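Local coordinates for prolyl-tRNA synthetase (Naegleria fowleri, PDB 6UYH), which presumably catalyses the ATP-dependent attachment of proline to its tRNA and is captured here with the inhibitor halofuginone and an ATP analogue, at residues A[45-50]-A[271-276]; A[28-31]-A[35-38]; A[207-212]-A[445-450]; A[421-426]-A[451-456]. All coordinates share one frame; numbering follows the deposited sequence.

Contact 1: A[45-50]-A[271-276]; sequences YIFRPN and LSTRTL. With ANP (phosphoaminophosphonic acid-adenylate ester), chain C.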
# COMPACT_ATOMS: atom_id res chain seq x y z
N TYR A 45 14.22 -7.68 4.19
CA TYR A 45 14.35 -6.96 5.45
C TYR A 45 12.98 -6.59 5.98
O TYR A 45 12.02 -6.45 5.22
CB TYR A 45 15.21 -5.70 5.29
CG TYR A 45 16.54 -5.99 4.61
CD1 TYR A 45 17.62 -6.44 5.35
CD2 TYR A 45 16.70 -5.83 3.23
CE1 TYR A 45 18.84 -6.73 4.74
CE2 TYR A 45 17.91 -6.12 2.61
CZ TYR A 45 18.97 -6.57 3.37
OH TYR A 45 20.18 -6.85 2.78
N ILE A 46 12.92 -6.41 7.30
CA ILE A 46 11.70 -6.01 8.00
C ILE A 46 11.71 -4.50 8.19
O ILE A 46 12.66 -3.95 8.76
CB ILE A 46 11.62 -6.73 9.36
CG1 ILE A 46 11.52 -8.24 9.16
CG2 ILE A 46 10.45 -6.16 10.20
CD1 ILE A 46 11.92 -9.04 10.39
N PHE A 47 10.64 -3.82 7.73
CA PHE A 47 10.50 -2.37 7.86
C PHE A 47 9.66 -2.09 9.10
O PHE A 47 8.45 -2.34 9.10
CB PHE A 47 9.84 -1.73 6.64
CG PHE A 47 10.64 -1.80 5.36
CD1 PHE A 47 11.08 -3.00 4.85
CD2 PHE A 47 10.90 -0.64 4.65
CE1 PHE A 47 11.81 -3.05 3.66
CE2 PHE A 47 11.62 -0.68 3.45
CZ PHE A 47 12.08 -1.89 2.97
N ARG A 48 10.29 -1.58 10.15
CA ARG A 48 9.61 -1.32 11.42
C ARG A 48 8.86 0.02 11.35
O ARG A 48 9.01 0.77 10.38
CB ARG A 48 10.64 -1.38 12.55
CG ARG A 48 11.27 -2.77 12.71
CD ARG A 48 12.28 -2.81 13.85
NE ARG A 48 11.61 -2.82 15.16
CZ ARG A 48 12.25 -2.94 16.32
NH1 ARG A 48 13.57 -3.04 16.35
NH2 ARG A 48 11.56 -2.95 17.46
N PRO A 49 8.03 0.34 12.36
CA PRO A 49 7.12 1.50 12.22
C PRO A 49 7.78 2.82 11.85
O PRO A 49 7.28 3.52 10.95
CB PRO A 49 6.46 1.58 13.61
CG PRO A 49 6.40 0.16 14.05
CD PRO A 49 7.71 -0.44 13.58
N ASN A 50 8.87 3.20 12.52
CA ASN A 50 9.48 4.51 12.26
C ASN A 50 10.05 4.56 10.85
O ASN A 50 10.14 5.63 10.25
CB ASN A 50 10.57 4.80 13.28
CG ASN A 50 10.05 4.81 14.70
OD1 ASN A 50 8.85 4.74 14.94
ND2 ASN A 50 10.97 4.91 15.65
N LEU A 271 10.30 4.77 -8.51
CA LEU A 271 11.02 5.26 -7.35
C LEU A 271 10.78 4.25 -6.23
O LEU A 271 9.63 3.84 -6.04
CB LEU A 271 10.49 6.65 -6.93
CG LEU A 271 11.11 7.34 -5.72
CD1 LEU A 271 12.39 8.04 -6.13
CD2 LEU A 271 10.12 8.33 -5.10
N SER A 272 11.83 3.84 -5.50
CA SER A 272 11.72 2.72 -4.56
C SER A 272 12.15 3.11 -3.14
O SER A 272 12.61 4.22 -2.88
CB SER A 272 12.58 1.54 -5.01
OG SER A 272 13.94 1.78 -4.66
N THR A 273 12.06 2.12 -2.24
CA THR A 273 12.55 2.25 -0.87
C THR A 273 14.07 2.38 -0.79
O THR A 273 14.60 2.56 0.31
CB THR A 273 12.05 1.06 -0.03
OG1 THR A 273 12.14 -0.17 -0.78
CG2 THR A 273 10.59 1.31 0.40
N ARG A 274 14.77 2.32 -1.93
CA ARG A 274 16.16 2.77 -1.97
C ARG A 274 16.30 4.18 -1.40
O ARG A 274 17.32 4.51 -0.77
CB ARG A 274 16.67 2.70 -3.42
CG ARG A 274 17.98 3.43 -3.67
CD ARG A 274 18.49 3.16 -5.09
NE ARG A 274 18.83 1.75 -5.27
CZ ARG A 274 19.35 1.26 -6.38
NH1 ARG A 274 19.62 2.07 -7.40
NH2 ARG A 274 19.63 -0.04 -6.45
N THR A 275 15.28 5.02 -1.60
CA THR A 275 15.25 6.37 -1.04
C THR A 275 15.62 6.40 0.43
O THR A 275 16.36 7.28 0.88
CB THR A 275 13.86 6.98 -1.21
OG1 THR A 275 12.86 6.06 -0.75
CG2 THR A 275 13.60 7.32 -2.66
N LEU A 276 15.10 5.44 1.20
CA LEU A 276 15.37 5.41 2.64
C LEU A 276 16.85 5.16 2.92
O LEU A 276 17.42 5.75 3.84
CB LEU A 276 14.52 4.34 3.32
CG LEU A 276 13.11 4.74 3.78
CD1 LEU A 276 12.26 5.16 2.60
CD2 LEU A 276 12.46 3.60 4.52
PG ANP C . 20.20 -0.88 -10.57
O1G ANP C . 21.48 -0.71 -11.24
O2G ANP C . 19.92 -2.43 -10.41
O3G ANP C . 20.34 -0.16 -9.17
PB ANP C . 17.75 -0.82 -12.29
O1B ANP C . 17.89 -0.53 -13.71
O2B ANP C . 17.71 -2.37 -12.09
N3B ANP C . 18.96 -0.18 -11.38
PA ANP C . 14.99 0.03 -12.30
O1A ANP C . 14.99 1.03 -13.39
O2A ANP C . 14.46 -1.28 -12.79
O3A ANP C . 16.45 -0.22 -11.72
O5' ANP C . 14.17 0.44 -10.98
C5' ANP C . 13.61 1.73 -10.65
C4' ANP C . 14.33 2.22 -9.42
O4' ANP C . 14.19 1.25 -8.35
C3' ANP C . 15.83 2.36 -9.61
O3' ANP C . 16.14 3.63 -10.18
C2' ANP C . 16.37 2.21 -8.19
O2' ANP C . 16.43 3.48 -7.55
C1' ANP C . 15.35 1.27 -7.53
N9 ANP C . 15.82 -0.10 -7.38
C8 ANP C . 16.27 -0.94 -8.37
N7 ANP C . 16.63 -2.12 -7.95
C5 ANP C . 16.40 -2.07 -6.58
C6 ANP C . 16.58 -3.01 -5.56
N6 ANP C . 17.00 -4.26 -5.75
N1 ANP C . 16.29 -2.62 -4.30
C2 ANP C . 15.81 -1.39 -4.09
N3 ANP C . 15.58 -0.42 -4.99
C4 ANP C . 15.91 -0.83 -6.22

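Contact 2: A[28-31]-A[35-38]; sequences QVIT and FLDY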
# COMPACT_ATOMS: atom_id res chain seq x y z
N GLN A 28 24.49 -0.98 12.37
CA GLN A 28 24.15 -0.59 13.73
C GLN A 28 23.11 0.53 13.74
O GLN A 28 22.18 0.51 14.56
CB GLN A 28 25.40 -0.18 14.50
CG GLN A 28 26.33 -1.36 14.80
CD GLN A 28 27.33 -1.05 15.90
OE1 GLN A 28 27.06 -0.26 16.80
NE2 GLN A 28 28.50 -1.67 15.81
N VAL A 29 23.22 1.49 12.81
CA VAL A 29 22.29 2.61 12.82
C VAL A 29 20.88 2.16 12.42
O VAL A 29 19.89 2.58 13.03
CB VAL A 29 22.81 3.75 11.92
CG1 VAL A 29 21.72 4.81 11.70
CG2 VAL A 29 24.05 4.40 12.54
N ILE A 30 20.76 1.32 11.38
CA ILE A 30 19.41 0.98 10.94
C ILE A 30 18.71 0.05 11.93
O ILE A 30 17.48 0.08 12.04
CB ILE A 30 19.41 0.37 9.52
CG1 ILE A 30 20.10 -1.00 9.51
CG2 ILE A 30 20.00 1.37 8.49
CD1 ILE A 30 20.32 -1.58 8.10
N THR A 31 19.46 -0.77 12.68
CA THR A 31 18.83 -1.68 13.63
C THR A 31 18.57 -1.00 14.97
O THR A 31 17.47 -1.13 15.53
CB THR A 31 19.68 -2.94 13.86
OG1 THR A 31 21.00 -2.59 14.30
CG2 THR A 31 19.76 -3.78 12.58
N PHE A 35 14.69 1.07 12.92
CA PHE A 35 14.19 1.22 11.55
C PHE A 35 13.97 -0.14 10.89
O PHE A 35 12.95 -0.36 10.24
CB PHE A 35 15.17 2.06 10.72
CG PHE A 35 14.66 3.44 10.40
CD1 PHE A 35 14.66 3.91 9.08
CD2 PHE A 35 14.17 4.27 11.41
CE1 PHE A 35 14.18 5.18 8.78
CE2 PHE A 35 13.69 5.53 11.13
CZ PHE A 35 13.70 5.99 9.80
N LEU A 36 14.91 -1.06 11.07
CA LEU A 36 14.97 -2.25 10.24
C LEU A 36 15.41 -3.44 11.08
O LEU A 36 16.15 -3.29 12.06
CB LEU A 36 15.94 -2.03 9.07
CG LEU A 36 16.17 -3.15 8.05
CD1 LEU A 36 16.48 -2.55 6.67
CD2 LEU A 36 17.33 -4.04 8.49
N ASP A 37 14.94 -4.62 10.71
CA ASP A 37 15.54 -5.84 11.23
C ASP A 37 15.89 -6.78 10.09
O ASP A 37 15.30 -6.72 9.01
CB ASP A 37 14.64 -6.55 12.22
CG ASP A 37 15.37 -6.91 13.49
OD1 ASP A 37 16.61 -7.08 13.43
OD2 ASP A 37 14.72 -7.02 14.55
N TYR A 38 16.89 -7.62 10.34
CA TYR A 38 17.27 -8.67 9.41
C TYR A 38 16.30 -9.85 9.48
O TYR A 38 15.52 -10.00 10.43
CB TYR A 38 18.69 -9.13 9.71
CG TYR A 38 19.68 -8.02 9.50
CD1 TYR A 38 19.99 -7.58 8.22
CD2 TYR A 38 20.28 -7.37 10.58
CE1 TYR A 38 20.89 -6.56 8.01
CE2 TYR A 38 21.19 -6.33 10.37
CZ TYR A 38 21.48 -5.93 9.08
OH TYR A 38 22.38 -4.92 8.85
O HOH W 1 15.68 -2.92 14.53

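Contact 3: A[207-212]-A[445-450]; sequences TKTENE and AAEEYI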
# COMPACT_ATOMS: atom_id res chain seq x y z
N THR A 207 20.66 12.26 -18.23
CA THR A 207 20.25 11.12 -19.03
C THR A 207 21.29 10.01 -18.87
O THR A 207 22.48 10.28 -18.73
CB THR A 207 20.12 11.49 -20.51
OG1 THR A 207 21.38 11.99 -20.97
CG2 THR A 207 19.08 12.57 -20.70
N LYS A 208 20.83 8.77 -18.91
CA LYS A 208 21.76 7.65 -18.89
C LYS A 208 22.37 7.42 -20.27
O LYS A 208 21.79 7.78 -21.31
CB LYS A 208 21.06 6.38 -18.41
CG LYS A 208 20.72 6.40 -16.94
CD LYS A 208 20.25 5.04 -16.49
CE LYS A 208 19.76 5.08 -15.05
NZ LYS A 208 19.34 3.72 -14.61
N THR A 209 23.58 6.86 -20.28
CA THR A 209 24.22 6.49 -21.54
C THR A 209 23.52 5.27 -22.16
O THR A 209 22.69 4.61 -21.53
CB THR A 209 25.69 6.16 -21.31
OG1 THR A 209 25.78 5.08 -20.38
CG2 THR A 209 26.40 7.36 -20.71
N GLU A 210 23.91 4.95 -23.39
CA GLU A 210 23.27 3.83 -24.09
C GLU A 210 23.44 2.53 -23.31
O GLU A 210 22.52 1.69 -23.29
CB GLU A 210 23.83 3.70 -25.50
CG GLU A 210 23.44 4.85 -26.42
CD GLU A 210 21.93 5.03 -26.53
OE1 GLU A 210 21.24 4.03 -26.81
OE2 GLU A 210 21.44 6.16 -26.32
N ASN A 211 24.58 2.34 -22.66
CA ASN A 211 24.82 1.09 -21.94
C ASN A 211 23.99 1.00 -20.67
O ASN A 211 23.60 -0.10 -20.27
CB ASN A 211 26.31 0.95 -21.61
CG ASN A 211 26.60 -0.26 -20.74
OD1 ASN A 211 26.39 -1.40 -21.16
ND2 ASN A 211 27.10 -0.02 -19.53
N GLU A 212 23.70 2.13 -20.02
CA GLU A 212 23.00 2.10 -18.75
C GLU A 212 21.50 2.31 -18.87
O GLU A 212 20.77 2.03 -17.92
CB GLU A 212 23.58 3.15 -17.80
CG GLU A 212 24.96 2.80 -17.28
CD GLU A 212 24.94 1.63 -16.31
OE1 GLU A 212 23.98 1.54 -15.51
OE2 GLU A 212 25.86 0.79 -16.36
N ALA A 445 31.31 0.88 -26.18
CA ALA A 445 32.67 0.38 -26.09
C ALA A 445 33.56 1.31 -25.27
O ALA A 445 34.41 0.84 -24.50
CB ALA A 445 33.26 0.19 -27.49
N ALA A 446 33.39 2.63 -25.42
CA ALA A 446 34.16 3.56 -24.60
C ALA A 446 33.82 3.38 -23.13
O ALA A 446 34.70 3.36 -22.27
CB ALA A 446 33.91 5.00 -25.03
N GLU A 447 32.53 3.22 -22.82
CA GLU A 447 32.13 3.05 -21.43
C GLU A 447 32.72 1.76 -20.85
O GLU A 447 33.16 1.74 -19.69
CB GLU A 447 30.61 3.05 -21.31
CG GLU A 447 30.11 2.88 -19.90
CD GLU A 447 28.62 3.16 -19.76
OE1 GLU A 447 28.03 3.76 -20.70
OE2 GLU A 447 28.06 2.78 -18.72
N GLU A 448 32.71 0.68 -21.63
CA GLU A 448 33.29 -0.57 -21.15
C GLU A 448 34.79 -0.44 -20.94
O GLU A 448 35.34 -0.96 -19.96
CB GLU A 448 32.97 -1.70 -22.14
CG GLU A 448 33.60 -3.04 -21.79
CD GLU A 448 33.12 -3.61 -20.46
OE1 GLU A 448 31.98 -3.29 -20.04
OE2 GLU A 448 33.89 -4.37 -19.84
N TYR A 449 35.47 0.25 -21.85
CA TYR A 449 36.90 0.51 -21.68
C TYR A 449 37.18 1.25 -20.38
O TYR A 449 38.06 0.86 -19.61
CB TYR A 449 37.42 1.31 -22.88
CG TYR A 449 38.86 1.74 -22.75
CD1 TYR A 449 39.88 0.87 -23.11
CD2 TYR A 449 39.19 3.00 -22.28
CE1 TYR A 449 41.21 1.26 -23.01
CE2 TYR A 449 40.52 3.39 -22.18
CZ TYR A 449 41.52 2.51 -22.54
OH TYR A 449 42.84 2.88 -22.45
N ILE A 450 36.42 2.32 -20.11
CA ILE A 450 36.64 3.10 -18.89
C ILE A 450 36.40 2.24 -17.66
O ILE A 450 37.16 2.30 -16.68
CB ILE A 450 35.75 4.35 -18.90
CG1 ILE A 450 36.17 5.30 -20.02
CG2 ILE A 450 35.77 5.04 -17.53
CD1 ILE A 450 35.12 6.37 -20.33
O HOH W 2 27.24 3.59 -23.15

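Contact 4: A[421-426]-A[451-456]; sequences RTWPEF and KEKSKL. With EDO (1,2-ethanediol), chain B.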
# COMPACT_ATOMS: atom_id res chain seq x y z
N ARG A 421 39.90 16.18 -17.15
CA ARG A 421 40.06 16.23 -18.59
C ARG A 421 40.92 15.10 -19.15
O ARG A 421 40.85 14.83 -20.35
CB ARG A 421 40.66 17.58 -19.00
CG ARG A 421 39.72 18.76 -18.75
CD ARG A 421 40.51 20.05 -18.84
NE ARG A 421 39.72 21.25 -18.58
CZ ARG A 421 39.46 21.73 -17.37
NH1 ARG A 421 39.89 21.09 -16.29
NH2 ARG A 421 38.75 22.84 -17.24
N THR A 422 41.74 14.45 -18.31
CA THR A 422 42.68 13.42 -18.75
C THR A 422 42.59 12.22 -17.82
O THR A 422 42.09 12.31 -16.70
CB THR A 422 44.13 13.94 -18.78
OG1 THR A 422 44.55 14.26 -17.45
CG2 THR A 422 44.26 15.15 -19.67
N TRP A 423 43.10 11.09 -18.30
CA TRP A 423 43.03 9.86 -17.51
C TRP A 423 43.75 9.95 -16.17
O TRP A 423 43.17 9.52 -15.16
CB TRP A 423 43.55 8.67 -18.32
CG TRP A 423 43.33 7.43 -17.55
CD1 TRP A 423 44.22 6.77 -16.75
CD2 TRP A 423 42.09 6.72 -17.45
NE1 TRP A 423 43.62 5.67 -16.17
CE2 TRP A 423 42.31 5.62 -16.59
CE3 TRP A 423 40.82 6.89 -18.01
CZ2 TRP A 423 41.30 4.70 -16.28
CZ3 TRP A 423 39.83 5.98 -17.71
CH2 TRP A 423 40.08 4.90 -16.85
N PRO A 424 44.99 10.46 -16.08
CA PRO A 424 45.63 10.54 -14.76
C PRO A 424 44.84 11.36 -13.76
O PRO A 424 44.79 11.01 -12.58
CB PRO A 424 47.00 11.19 -15.07
CG PRO A 424 47.25 10.86 -16.50
CD PRO A 424 45.90 10.90 -17.16
N GLU A 425 44.20 12.44 -14.22
CA GLU A 425 43.32 13.21 -13.34
C GLU A 425 42.10 12.40 -12.93
O GLU A 425 41.69 12.44 -11.77
CB GLU A 425 42.88 14.49 -14.03
CG GLU A 425 43.99 15.51 -14.20
CD GLU A 425 43.55 16.66 -15.08
OE1 GLU A 425 43.56 16.47 -16.32
OE2 GLU A 425 43.18 17.72 -14.54
N PHE A 426 41.52 11.67 -13.88
CA PHE A 426 40.33 10.86 -13.62
C PHE A 426 40.60 9.81 -12.55
O PHE A 426 39.88 9.71 -11.55
CB PHE A 426 39.87 10.21 -14.93
CG PHE A 426 38.71 9.25 -14.78
CD1 PHE A 426 37.43 9.71 -14.59
CD2 PHE A 426 38.92 7.89 -14.91
CE1 PHE A 426 36.37 8.83 -14.49
CE2 PHE A 426 37.86 7.00 -14.81
CZ PHE A 426 36.59 7.48 -14.61
N LYS A 451 35.35 1.41 -17.69
CA LYS A 451 35.06 0.54 -16.56
C LYS A 451 36.21 -0.43 -16.29
O LYS A 451 36.64 -0.61 -15.15
CB LYS A 451 33.75 -0.21 -16.80
N GLU A 452 36.69 -1.10 -17.34
CA GLU A 452 37.73 -2.11 -17.15
C GLU A 452 39.04 -1.47 -16.71
O GLU A 452 39.73 -2.01 -15.83
CB GLU A 452 37.92 -2.91 -18.44
N LYS A 453 39.41 -0.33 -17.30
CA LYS A 453 40.69 0.29 -16.99
C LYS A 453 40.68 0.89 -15.58
O LYS A 453 41.65 0.71 -14.83
CB LYS A 453 41.03 1.37 -18.02
CG LYS A 453 42.44 1.95 -17.90
CD LYS A 453 42.68 2.98 -18.99
CE LYS A 453 44.08 3.57 -18.94
NZ LYS A 453 44.15 4.72 -19.89
N SER A 454 39.61 1.59 -15.21
CA SER A 454 39.54 2.13 -13.86
C SER A 454 39.50 1.01 -12.82
O SER A 454 40.09 1.14 -11.75
CB SER A 454 38.32 3.05 -13.70
OG SER A 454 37.10 2.35 -13.86
N LYS A 455 38.84 -0.12 -13.14
CA LYS A 455 38.80 -1.24 -12.19
C LYS A 455 40.20 -1.79 -11.93
O LYS A 455 40.53 -2.13 -10.79
CB LYS A 455 37.88 -2.34 -12.72
CG LYS A 455 37.63 -3.48 -11.74
CD LYS A 455 36.73 -4.53 -12.37
CE LYS A 455 36.42 -5.66 -11.40
NZ LYS A 455 37.63 -6.47 -11.12
N LEU A 456 41.02 -1.89 -12.98
CA LEU A 456 42.38 -2.39 -12.81
C LEU A 456 43.24 -1.45 -11.98
O LEU A 456 44.13 -1.91 -11.25
CB LEU A 456 43.02 -2.63 -14.18
CG LEU A 456 42.60 -3.90 -14.90
CD1 LEU A 456 42.67 -3.72 -16.41
CD2 LEU A 456 43.47 -5.08 -14.46
C1 EDO B . 38.98 23.25 -12.99
O1 EDO B . 39.75 22.18 -13.55
C2 EDO B . 37.62 23.29 -13.65
O2 EDO B . 37.74 23.90 -14.94

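Contact 1: A[45-50]-A[271-276]
Next to T273, the residue that meets F47, the carbonyl oxygen of S272 is gripped by two donors of T275: the hydroxyl OG1 at 2.8 Å and the backbone N at 3.1 Å. The hydroxyl of S272 is just as busy. Its chi1 of 80° sets OG between the backbone N and the carbonyl carbon, from where it accepts the N-H of R274 (OG to N 2.9 Å, 158°) and donates to the adenine N3 of the nucleotide analogue (OG to N3 2.8 Å). One serine thus makes a capping bond at the start of the following helix and holds the adenine through N3. R274 leaves the same turn with CG anti to the backbone N, and its chain bends at chi3 (-65°). That bend brings NH1 to 2.9 Å and NH2 to 2.8 Å from the terminal-phosphate oxygen O3G, which lies at the guanidinium edge, in its plane. The ribose C2' covers one face of the group, while I160 O takes NE and Q235 O also takes NH1.

Behind this polar site stands F47. Its CE2 lies 3.8 Å from the T273 methyl CG2 and 4.5 Å from L276 CD2, both oblique to the ring, and Y45 O sits at the ring edge. Edge-to-face rings of F159 and Y166 complete the surroundings. The strand-to-helix turn carrying S272 and R274 fits motif 3 of class II synthetases, whose arginine contacts the ATP triphosphate. The chemistry implies a division of labour, with directional bonds locating base and phosphate while T273 and L276 pack on the buried F47 ring.

Contact 2: A[28-31]-A[35-38]
The Y38 ring receives the T31 methyl CG2 obliquely, at 3.7 Å from CE2, and the two side chains cross at about a right angle. With chi1 at 57°, T31 directs OG1 back to S27 O in its own helix and leaves the methyl for the ring. The phenol OH of Y38 bonds to S27 OG, and Y45 also packs against this tyrosine. The second ring, F35, heads away from the helix end into a pocket walled by C51, V54, M279 and I280; of its side chain, CB comes closest to the helix, 3.3 Å from I30 O.

That oxygen is the polar pivot where the chain leaves helix 22-32 for strand 36-38. L36 N donates to I30 O at 3.0 Å, reaching it tilted 35° from the carbonyl plane, and F35 N adds a weak bond at 3.1 Å. A water donates to T31 O, and a CA-H contact links T31 CA to L36 O at 3.5 Å. Alongside, I30 CD1 meets L36 CD2 at 3.9 Å, the two side chains lying side by side and pointing the same way.

D37 OD2 reaches W131 NE1 of the second subunit, so this tight helix-to-strand turn adjoins the dimer interface. Carbonyls near the helix end are thus met by the next strand and by a water, and the turn is held by backbone bonds together with I30-L36 and T31-Y38 packing.

Contact 3: A[207-212]-A[445-450]
T209 and E447 make the tight half of this contact, both buried and both resting on W440. The threonine hydroxyl OG1 donates to E447 OE1 at 2.6 Å, meeting the oxygen on its syn side, 19° out of the carboxylate plane. E447 reaches that far because CG stands anti to the backbone N (chi1 -180°) and the chain beyond it is extended. S475 OG bonds to both T209 OG1 and E447 OE2, closing a small polar cluster.

The joint belongs to two parts of the synthetase: the loop after strand 204-207 is part of the class II catalytic core, and helix 444-457 is part of the C-terminal prolyl-tRNA synthetase region.

Toward solvent the fit relaxes. The exposed N211 sends ND2 to E447 OE2, 3.1 Å away and nearly straight at 166°, but from above the carboxylate; the amide and carboxylate planes stand perpendicular. A water links the two segments, accepting from N211 N at 3.0 Å and donating to E447 OE1 at 2.6 Å. E212 offers its CG to E447 OE2 at 3.4 Å, yet its own OE2 lies 3.8 Å from that oxygen, a like-charge approach that K474, in a long, weak ion pair with E212 OE1, may partly offset.

Contact 4: A[421-426]-A[451-456]
Aromatic and cationic contacts come first, between W423 and K453. The lysine chain lies fully extended over one face of the indole, the two side chains running past each other in opposite directions. Its methylenes do much of the touching: CG is 3.4 Å from W423 CZ2, and CE makes a CH-pi contact 3.6 Å from the centroid of the five-membered ring. At the end of the chain K453 NZ stands 3.6 Å above that same centroid of W423, only 6° off the normal, a cation-pi interaction. W423 CG is anti to its own backbone N (chi1 -174°), which sends the ring out toward the neighbouring helix.

Apolar packing adds to this. F426 CD2 lies over the opposite face of the indole, toward its rim, so the ring is covered from both sides by K453 and F426, and F426 CE2 also meets S454 CB at 4.1 Å. A polar backbone atom takes the indole edge: S454 N, in the ring plane, is 3.7 Å from W423 CH2.

Hydrogen bonds hold the polar ends. W423 NE1 binds E457 OE1, and S454 OG turns back to I450 O within its own helix and also binds A473 N. T422, at the N-cap position of helix 423-431, sends OG1 to the anti lone pair of E425 OE1 at 2.7 Å.

Such a lysine laid across a tryptophan joins two helices of the C-terminal prolyl-tRNA synthetase domain, 423-431 and 444-457, while F426 also packs on strands 435-440 and 505-512 of this alpha/beta module.

Overall arrangement
The four contacts fall into two pairs. Contacts 1 and 2, with centres 11 Å apart, touch through the antiparallel pairing of strands 36-38 and 45-47, which brings the N-terminal helix 22-32 and the nucleotide site into one neighbourhood near the dimer interface. The centres of contacts 3 and 4 are 14 Å apart; both use helix 444-457, where I450 packs against F426. Along the chain contact 2 closes first; contact 1 then opens, and contact 3 begins before it closes, so these two cross, as do contacts 3 and 4. Contact 3 joins the C-terminal region to the catalytic core; its nearest atoms are about 7 Å from those of contact 1, without touching.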